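Local coordinates for protein bifunctional endomannanase/endoglucanase (Caldanaerobius polysaccharolyticus, PDB 3W0K) that probably hydrolyses beta-linked mannan and glucan chains as a bifunctional endomannanase/endoglucanase of glycoside hydrolase family 5, at residues 45-49 with 61-65; 108-112 with 154-158; 115-120 with 161-166. All coordinates share one frame; numbering follows the deposited sequence.

Interaction 1: 45-49 with 61-65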
loop_
_atom_site.group_PDB
_atom_site.type_symbol
_atom_site.label_atom_id
_atom_site.label_comp_id
_atom_site.label_asym_id
_atom_site.label_seq_id
_atom_site.Cartn_x
_atom_site.Cartn_y
_atom_site.Cartn_z
ATOM N N TYR A 45 3.948 -5.729 13.030
ATOM C CA TYR A 45 5.122 -5.882 13.894
ATOM C C TYR A 45 4.930 -6.864 15.050
ATOM O O TYR A 45 5.909 -7.330 15.635
ATOM C CB TYR A 45 5.601 -4.520 14.425
ATOM C CG TYR A 45 4.857 -4.002 15.638
ATOM C CD1 TYR A 45 5.369 -4.192 16.921
ATOM C CD2 TYR A 45 3.650 -3.322 15.507
ATOM C CE1 TYR A 45 4.696 -3.721 18.048
ATOM C CE2 TYR A 45 2.968 -2.842 16.628
ATOM C CZ TYR A 45 3.499 -3.047 17.893
ATOM O OH TYR A 45 2.839 -2.583 19.008
ATOM N N ARG A 46 3.678 -7.180 15.376
ATOM C CA ARG A 46 3.399 -8.113 16.466
ATOM C C ARG A 46 3.831 -9.543 16.141
ATOM O O ARG A 46 3.917 -10.390 17.034
ATOM C CB ARG A 46 1.924 -8.066 16.860
ATOM C CG ARG A 46 1.511 -6.746 17.488
ATOM C CD ARG A 46 0.038 -6.758 17.824
ATOM N NE ARG A 46 -0.765 -6.974 16.625
ATOM C CZ ARG A 46 -2.063 -7.252 16.628
ATOM N NH1 ARG A 46 -2.724 -7.353 17.776
ATOM N NH2 ARG A 46 -2.702 -7.427 15.481
ATOM N N PHE A 47 4.107 -9.816 14.868
ATOM C CA PHE A 47 4.575 -11.143 14.481
ATOM C C PHE A 47 5.944 -11.424 15.105
ATOM O O PHE A 47 6.315 -12.581 15.293
ATOM C CB PHE A 47 4.674 -11.276 12.958
ATOM C CG PHE A 47 3.412 -11.768 12.304
ATOM C CD1 PHE A 47 3.054 -13.111 12.374
ATOM C CD2 PHE A 47 2.599 -10.897 11.586
ATOM C CE1 PHE A 47 1.903 -13.581 11.735
ATOM C CE2 PHE A 47 1.447 -11.356 10.942
ATOM C CZ PHE A 47 1.099 -12.701 11.017
ATOM N N TRP A 48 6.686 -10.367 15.434
ATOM C CA TRP A 48 8.013 -10.524 16.029
ATOM C C TRP A 48 8.189 -9.729 17.319
ATOM O O TRP A 48 9.280 -9.704 17.893
ATOM C CB TRP A 48 9.101 -10.126 15.018
ATOM C CG TRP A 48 9.104 -8.663 14.632
ATOM C CD1 TRP A 48 9.642 -7.630 15.347
ATOM C CD2 TRP A 48 8.584 -8.084 13.426
ATOM N NE1 TRP A 48 9.495 -6.451 14.665
ATOM C CE2 TRP A 48 8.850 -6.698 13.482
ATOM C CE3 TRP A 48 7.925 -8.602 12.304
ATOM C CZ2 TRP A 48 8.480 -5.821 12.456
ATOM C CZ3 TRP A 48 7.558 -7.731 11.284
ATOM C CH2 TRP A 48 7.839 -6.354 11.369
ATOM N N THR A 49 7.115 -9.094 17.780
ATOM C CA THR A 49 7.171 -8.283 18.993
ATOM C C THR A 49 6.069 -8.676 19.962
ATOM O O THR A 49 4.886 -8.625 19.623
ATOM C CB THR A 49 6.996 -6.789 18.662
ATOM O OG1 THR A 49 7.879 -6.425 17.596
ATOM C CG2 THR A 49 7.293 -5.925 19.885
ATOM N N VAL A 61 11.936 -14.520 13.202
ATOM C CA VAL A 61 10.779 -14.248 12.355
ATOM C C VAL A 61 11.183 -13.539 11.059
ATOM O O VAL A 61 10.541 -13.724 10.022
ATOM C CB VAL A 61 9.720 -13.412 13.118
ATOM C CG1 VAL A 61 8.510 -13.130 12.234
ATOM C CG2 VAL A 61 9.277 -14.156 14.373
ATOM N N PHE A 62 12.271 -12.773 11.107
ATOM C CA PHE A 62 12.757 -12.051 9.930
ATOM C C PHE A 62 13.177 -12.996 8.802
ATOM O O PHE A 62 13.360 -12.568 7.661
ATOM C CB PHE A 62 13.923 -11.126 10.290
ATOM C CG PHE A 62 13.563 -10.019 11.246
ATOM C CD1 PHE A 62 14.565 -9.336 11.928
ATOM C CD2 PHE A 62 12.235 -9.652 11.465
ATOM C CE1 PHE A 62 14.256 -8.304 12.813
ATOM C CE2 PHE A 62 11.919 -8.620 12.351
ATOM C CZ PHE A 62 12.930 -7.948 13.024
ATOM N N GLU A 63 13.347 -14.277 9.121
ATOM C CA GLU A 63 13.713 -15.253 8.103
ATOM C C GLU A 63 12.609 -15.365 7.056
ATOM O O GLU A 63 12.868 -15.733 5.912
ATOM C CB GLU A 63 14.029 -16.608 8.732
ATOM C CG GLU A 63 15.331 -16.582 9.516
ATOM C CD GLU A 63 15.673 -17.905 10.178
ATOM O OE1 GLU A 63 16.600 -17.910 11.015
ATOM O OE2 GLU A 63 15.031 -18.933 9.868
ATOM N N TYR A 64 11.380 -15.035 7.451
ATOM C CA TYR A 64 10.256 -15.054 6.519
ATOM C C TYR A 64 10.417 -13.905 5.537
ATOM O O TYR A 64 10.178 -14.066 4.343
ATOM C CB TYR A 64 8.925 -14.915 7.250
ATOM C CG TYR A 64 8.376 -16.221 7.761
ATOM C CD1 TYR A 64 7.638 -17.061 6.923
ATOM C CD2 TYR A 64 8.577 -16.613 9.081
ATOM C CE1 TYR A 64 7.109 -18.258 7.391
ATOM C CE2 TYR A 64 8.048 -17.811 9.560
ATOM C CZ TYR A 64 7.318 -18.624 8.711
ATOM O OH TYR A 64 6.786 -19.802 9.183
ATOM N N ILE A 65 10.828 -12.745 6.045
ATOM C CA ILE A 65 11.035 -11.577 5.195
ATOM C C ILE A 65 12.195 -11.855 4.238
ATOM O O ILE A 65 12.123 -11.503 3.063
ATOM C CB ILE A 65 11.268 -10.298 6.034
ATOM C CG1 ILE A 65 10.049 -10.051 6.932
ATOM C CG2 ILE A 65 11.486 -9.095 5.117
ATOM C CD1 ILE A 65 10.200 -8.893 7.896
#

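Interaction 2: 108-112 with 154-158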
loop_
_atom_site.group_PDB
_atom_site.type_symbol
_atom_site.label_atom_id
_atom_site.label_comp_id
_atom_site.label_asym_id
_atom_site.label_seq_id
_atom_site.Cartn_x
_atom_site.Cartn_y
_atom_site.Cartn_z
ATOM N N GLN A 108 8.116 6.069 19.022
ATOM C CA GLN A 108 8.951 6.589 17.951
ATOM C C GLN A 108 10.315 5.920 17.996
ATOM O O GLN A 108 10.861 5.562 16.956
ATOM C CB GLN A 108 9.064 8.108 18.054
ATOM C CG GLN A 108 7.739 8.790 17.742
ATOM C CD GLN A 108 7.702 10.252 18.123
ATOM O OE1 GLN A 108 8.671 10.801 18.655
ATOM N NE2 GLN A 108 6.561 10.889 17.878
ATOM N N ASP A 109 10.843 5.718 19.203
ATOM C CA ASP A 109 12.137 5.053 19.352
ATOM C C ASP A 109 12.037 3.606 18.872
ATOM O O ASP A 109 12.951 3.099 18.220
ATOM C CB ASP A 109 12.609 5.086 20.811
ATOM C CG ASP A 109 13.079 6.464 21.253
ATOM O OD1 ASP A 109 13.249 7.362 20.401
ATOM O OD2 ASP A 109 13.288 6.646 22.472
ATOM N N GLY A 110 10.923 2.949 19.197
ATOM C CA GLY A 110 10.712 1.571 18.781
ATOM C C GLY A 110 10.579 1.464 17.272
ATOM O O GLY A 110 11.106 0.540 16.659
ATOM N N PHE A 111 9.878 2.432 16.686
ATOM C CA PHE A 111 9.645 2.508 15.245
ATOM C C PHE A 111 10.966 2.684 14.501
ATOM O O PHE A 111 11.253 1.957 13.549
ATOM C CB PHE A 111 8.714 3.694 14.960
ATOM C CG PHE A 111 8.427 3.925 13.501
ATOM C CD1 PHE A 111 7.595 3.062 12.797
ATOM C CD2 PHE A 111 8.937 5.045 12.848
ATOM C CE1 PHE A 111 7.271 3.315 11.467
ATOM C CE2 PHE A 111 8.617 5.306 11.514
ATOM C CZ PHE A 111 7.782 4.440 10.823
ATOM N N VAL A 112 11.760 3.662 14.933
ATOM C CA VAL A 112 13.055 3.925 14.316
ATOM C C VAL A 112 13.966 2.701 14.455
ATOM O O VAL A 112 14.653 2.325 13.503
ATOM C CB VAL A 112 13.718 5.189 14.929
ATOM C CG1 VAL A 112 15.151 5.359 14.412
ATOM C CG2 VAL A 112 12.892 6.418 14.582
ATOM N N LEU A 154 9.065 13.080 12.316
ATOM C CA LEU A 154 9.260 11.648 12.526
ATOM C C LEU A 154 9.784 10.974 11.261
ATOM O O LEU A 154 10.673 10.131 11.327
ATOM C CB LEU A 154 7.964 10.970 12.983
ATOM C CG LEU A 154 8.081 9.461 13.253
ATOM C CD1 LEU A 154 9.137 9.177 14.320
ATOM C CD2 LEU A 154 6.722 8.913 13.672
ATOM N N ILE A 155 9.216 11.334 10.112
ATOM C CA ILE A 155 9.655 10.766 8.841
ATOM C C ILE A 155 11.124 11.113 8.591
ATOM O O ILE A 155 11.918 10.247 8.236
ATOM C CB ILE A 155 8.779 11.271 7.670
ATOM C CG1 ILE A 155 7.343 10.755 7.826
ATOM C CG2 ILE A 155 9.366 10.841 6.328
ATOM C CD1 ILE A 155 7.208 9.235 7.775
ATOM N N ILE A 156 11.485 12.372 8.826
ATOM C CA ILE A 156 12.862 12.823 8.631
ATOM C C ILE A 156 13.821 12.082 9.566
ATOM O O ILE A 156 14.894 11.644 9.142
ATOM C CB ILE A 156 12.970 14.356 8.808
ATOM C CG1 ILE A 156 12.259 15.056 7.643
ATOM C CG2 ILE A 156 14.432 14.792 8.862
ATOM C CD1 ILE A 156 12.055 16.545 7.849
ATOM N N ARG A 157 13.411 11.888 10.818
ATOM C CA ARG A 157 14.243 11.172 11.778
ATOM C C ARG A 157 14.472 9.732 11.311
ATOM O O ARG A 157 15.592 9.228 11.351
ATOM C CB ARG A 157 13.589 11.152 13.165
ATOM C CG ARG A 157 14.405 10.363 14.175
ATOM C CD ARG A 157 13.698 10.143 15.499
ATOM N NE ARG A 157 14.487 9.236 16.327
ATOM C CZ ARG A 157 14.045 8.610 17.412
ATOM N NH1 ARG A 157 12.796 8.785 17.834
ATOM N NH2 ARG A 157 14.846 7.766 18.052
ATOM N N THR A 158 13.403 9.085 10.858
ATOM C CA THR A 158 13.470 7.702 10.400
ATOM C C THR A 158 14.311 7.553 9.134
ATOM O O THR A 158 15.138 6.644 9.039
ATOM C CB THR A 158 12.053 7.136 10.179
ATOM O OG1 THR A 158 11.277 7.337 11.368
ATOM C CG2 THR A 158 12.111 5.641 9.888
HETATM O O HOH W 1 11.125 11.075 17.587
#

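Interaction 3: 115-120 with 161-166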
loop_
_atom_site.group_PDB
_atom_site.type_symbol
_atom_site.label_atom_id
_atom_site.label_comp_id
_atom_site.label_asym_id
_atom_site.label_seq_id
_atom_site.Cartn_x
_atom_site.Cartn_y
_atom_site.Cartn_z
ATOM N N TRP A 115 13.127 -0.026 11.881
ATOM C CA TRP A 115 13.662 0.318 10.574
ATOM C C TRP A 115 15.176 0.217 10.498
ATOM O O TRP A 115 15.720 -0.141 9.457
ATOM C CB TRP A 115 13.142 1.683 10.117
ATOM C CG TRP A 115 11.766 1.563 9.528
ATOM C CD1 TRP A 115 10.631 2.205 9.938
ATOM C CD2 TRP A 115 11.374 0.707 8.444
ATOM N NE1 TRP A 115 9.556 1.797 9.179
ATOM C CE2 TRP A 115 9.985 0.879 8.256
ATOM C CE3 TRP A 115 12.062 -0.195 7.618
ATOM C CZ2 TRP A 115 9.267 0.184 7.272
ATOM C CZ3 TRP A 115 11.350 -0.888 6.642
ATOM C CH2 TRP A 115 9.965 -0.692 6.478
ATOM N N GLU A 116 15.854 0.490 11.609
ATOM C CA GLU A 116 17.307 0.367 11.633
ATOM C C GLU A 116 17.671 -1.113 11.529
ATOM O O GLU A 116 18.659 -1.470 10.889
ATOM C CB GLU A 116 17.885 0.973 12.909
ATOM C CG GLU A 116 17.833 2.492 12.937
ATOM C CD GLU A 116 18.389 3.076 14.223
ATOM O OE1 GLU A 116 18.107 2.522 15.307
ATOM O OE2 GLU A 116 19.104 4.094 14.149
ATOM N N LEU A 117 16.858 -1.969 12.151
ATOM C CA LEU A 117 17.073 -3.415 12.102
ATOM C C LEU A 117 17.033 -3.896 10.657
ATOM O O LEU A 117 17.933 -4.606 10.209
ATOM C CB LEU A 117 15.999 -4.157 12.898
ATOM C CG LEU A 117 16.056 -4.132 14.422
ATOM C CD1 LEU A 117 14.824 -4.830 14.967
ATOM C CD2 LEU A 117 17.329 -4.816 14.910
ATOM N N PHE A 118 15.998 -3.491 9.925
ATOM C CA PHE A 118 15.861 -3.885 8.529
ATOM C C PHE A 118 16.939 -3.256 7.654
ATOM O O PHE A 118 17.454 -3.900 6.740
ATOM C CB PHE A 118 14.458 -3.554 8.007
ATOM C CG PHE A 118 13.373 -4.378 8.641
ATOM C CD1 PHE A 118 13.521 -5.756 8.786
ATOM C CD2 PHE A 118 12.209 -3.777 9.110
ATOM C CE1 PHE A 118 12.524 -6.521 9.389
ATOM C CE2 PHE A 118 11.208 -4.532 9.714
ATOM C CZ PHE A 118 11.364 -5.907 9.854
ATOM N N ALA A 119 17.298 -2.007 7.944
ATOM C CA ALA A 119 18.342 -1.332 7.178
ATOM C C ALA A 119 19.654 -2.101 7.316
ATOM O O ALA A 119 20.358 -2.328 6.329
ATOM C CB ALA A 119 18.513 0.104 7.656
ATOM N N LYS A 120 19.965 -2.527 8.537
ATOM C CA LYS A 120 21.188 -3.284 8.785
ATOM C C LYS A 120 21.128 -4.679 8.175
ATOM O O LYS A 120 22.077 -5.123 7.525
ATOM C CB LYS A 120 21.458 -3.411 10.285
ATOM C CG LYS A 120 21.953 -2.139 10.940
ATOM C CD LYS A 120 22.415 -2.405 12.366
ATOM C CE LYS A 120 21.250 -2.682 13.298
ATOM N NZ LYS A 120 20.443 -1.453 13.528
ATOM N N ALA A 161 17.938 7.930 9.949
ATOM C CA ALA A 161 18.431 6.758 10.667
ATOM C C ALA A 161 18.719 5.614 9.693
ATOM O O ALA A 161 19.732 4.926 9.812
ATOM C CB ALA A 161 17.426 6.321 11.723
ATOM N N ILE A 162 17.820 5.412 8.732
ATOM C CA ILE A 162 18.001 4.362 7.729
ATOM C C ILE A 162 19.216 4.679 6.853
ATOM O O ILE A 162 20.074 3.820 6.633
ATOM C CB ILE A 162 16.741 4.229 6.831
ATOM C CG1 ILE A 162 15.578 3.663 7.646
ATOM C CG2 ILE A 162 17.030 3.346 5.611
ATOM C CD1 ILE A 162 14.232 3.775 6.943
ATOM N N ARG A 163 19.298 5.923 6.388
ATOM C CA ARG A 163 20.394 6.357 5.524
ATOM C C ARG A 163 21.772 6.349 6.172
ATOM O O ARG A 163 22.782 6.228 5.475
ATOM C CB ARG A 163 20.091 7.723 4.914
ATOM C CG ARG A 163 19.002 7.650 3.861
ATOM C CD ARG A 163 18.672 8.999 3.260
ATOM N NE ARG A 163 17.703 8.861 2.173
ATOM C CZ ARG A 163 16.951 9.850 1.698
ATOM N NH1 ARG A 163 17.043 11.072 2.209
ATOM N NH2 ARG A 163 16.104 9.613 0.708
ATOM N N LYS A 164 21.820 6.495 7.493
ATOM C CA LYS A 164 23.098 6.466 8.200
ATOM C C LYS A 164 23.686 5.057 8.088
ATOM O O LYS A 164 24.903 4.882 7.985
ATOM C CB LYS A 164 22.910 6.849 9.670
ATOM C CG LYS A 164 24.203 6.873 10.469
ATOM C CD LYS A 164 23.980 7.400 11.875
ATOM C CE LYS A 164 25.270 7.361 12.684
ATOM N NZ LYS A 164 25.779 5.968 12.847
ATOM N N ILE A 165 22.804 4.060 8.084
ATOM C CA ILE A 165 23.198 2.658 7.976
ATOM C C ILE A 165 23.374 2.252 6.512
ATOM O O ILE A 165 24.394 1.664 6.141
ATOM C CB ILE A 165 22.153 1.741 8.655
ATOM C CG1 ILE A 165 22.129 2.015 10.161
ATOM C CG2 ILE A 165 22.456 0.270 8.363
ATOM C CD1 ILE A 165 20.923 1.439 10.873
ATOM N N ASP A 166 22.383 2.576 5.689
ATOM C CA ASP A 166 22.424 2.255 4.266
ATOM C C ASP A 166 21.919 3.437 3.440
ATOM O O ASP A 166 20.719 3.569 3.189
ATOM C CB ASP A 166 21.589 1.000 3.975
ATOM C CG ASP A 166 21.687 0.549 2.521
ATOM O OD1 ASP A 166 22.408 1.188 1.724
ATOM O OD2 ASP A 166 21.036 -0.454 2.169
HETATM O O HOH W 2 20.940 4.850 12.223
HETATM O O HOH W 3 19.190 -1.709 3.802
#

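Interaction 1: 45-49 with 61-65
Trp-48 and Phe-62 form a T-shaped pair. The Phe-62 edge is directed at the indole face, with the centroid of the five-membered ring 4.9 Å from that of the phenyl ring and the planes at 73°. The leading atom is Phe-62 CE2, 3.5 Å from Trp-48 CD2 and set toward the rim of the indole. The opposite indole face carries the carbonyl oxygen Tyr-45 O, so the ring is sandwiched between a backbone oxygen and an aromatic edge. The Trp-48 chi1 of 66° puts CG between the backbone N and the carbonyl carbon, which turns the indole back over that oxygen.

Aliphatic packing adds to the stack. Val-61 CB lies 3.8 Å from Trp-48 CB, and its methyl CG2 approaches Phe-47 O at 3.5 Å. Ile-65 CD1 is a looser neighbour, 4.5 Å from Trp-48 CZ3.

Polar bonds act within 45-49: Trp-48 N and Thr-49 OG1 reach Tyr-45 O from opposite faces of its plane, the backbone N closing the short 3-10 turn and the hydroxyl, at 2.9 Å, adding a second bond.

The contact thus packs the loop following strand 38-44 against the start of helix 62-74. On strand 78-83, Trp-48 touches Leu-83 and Ile-65 touches Met-79, while Phe-62 meets Phe-118 of helix 105-121.

Interaction 2: 108-112 with 154-158
Helices 108-112 and 154-158 run in the same general sense, crossing at -40° with axes 10.5 Å apart, and their CA atoms come nearest at Val-112 and Thr-158, 5.5 Å. They belong to successive outer helices of a (beta/alpha)8 TIM barrel, the fold of this glycoside hydrolase family.

On the exposed flank, Arg-157 reaches across with its chain extended from CG to NE. Its NH1 and NH2 both bond end-on to one oxygen, Asp-109 OD1, with NH2 at 2.9 Å and an N-H...O angle of 145°. Carboxylate and guanidinium planes stand 89° apart; OD1 lies close to the guanidinium plane, whereas NH2 approaches from above the carboxylate. The other oxygen, Asp-109 OD2, pairs with Lys-105, so the carboxylate is flanked by two cations, which probably favours its charged form. Val-112 CG2 covers one guanidinium face, 3.7 Å from Arg-157 NE.

Beside this, Leu-154 CD1 packs on Gln-108 CG at 3.7 Å. Thr-158 OG1 sits at the Phe-111 ring edge while donating to Leu-154 O within its own helix. The Gln-108 amide is held at both ends: NE2 bonds to Leu-101 O, and OE1 accepts a hydrogen bond at 2.7 Å from a water that in turn accepts from Arg-157 NH1.

Interaction 3: 115-120 with 161-166
Ile-165 lies against the side of helix 115-120 that faces it, its two branches touching different residues. CG2 approaches Lys-120 CG at 3.6 Å, and CD1 rests 3.7 Å from Glu-116 CB, also close to Glu-116 O. The torsions account for this division: with chi1 at -65°, CG2 is placed anti to the backbone N and CG1 beside it, while chi2 of 165° extends CD1 toward Glu-116. Lys-120 bends back at its third and fourth torsions, and its NZ makes a weak bond to Glu-116 O within the same helix; its aliphatic part lies beside the isoleucine.

Ala-119 supplies the small surface between the helices. Its CB meets Ile-165 CG2 at 4.0 Å and Ile-162 CG2 at 4.1 Å; farther in, Ile-162 CD1 comes up to Trp-115 CB. The indole leads away toward the barrel, where Trp-115 NE1 donates to Leu-134 O and the ring meets Phe-132.

Direct polar bonds between the two segments are absent, and water supplies the links. One water donates to Glu-116 OE2 and to Ala-161 O, the latter at 2.7 Å. Another donates to Ala-119 O and, at 2.8 Å, to Asp-166 OD2. Asp-166 OD1 accepts from the backbone N of Asp-168 in the following loop.

Helix axes 8.9 Å apart and inclined by only 23°, with alanine at the interface, describe the close, nearly parallel packing of adjacent outer helices in a TIM barrel.

In the fold
From the N terminus, interaction 1 closes first: the chain leaves strand 38-44, makes a loop of eleven residues between the paired segments and returns as helix 62-74. Interactions 2 and 3 both open after interaction 1 has closed, and cross each other, their segments alternating along the chain. Each closes a loop of about forty residues that contains strand 130-133, joining helix 105-121 to helix 148-165 as successive levels of one parallel interface. Their centres are 11 Å apart, and Val-112 CG1 touches Ala-161 CB at 3.7 Å. Interaction 3 also meets interaction 1, through Ile-65 CD1 and Phe-118 CE1 at 3.6 Å. Helix 105-121 therefore links helices 62-74 and 148-165 in three consecutive beta/alpha units of the barrel.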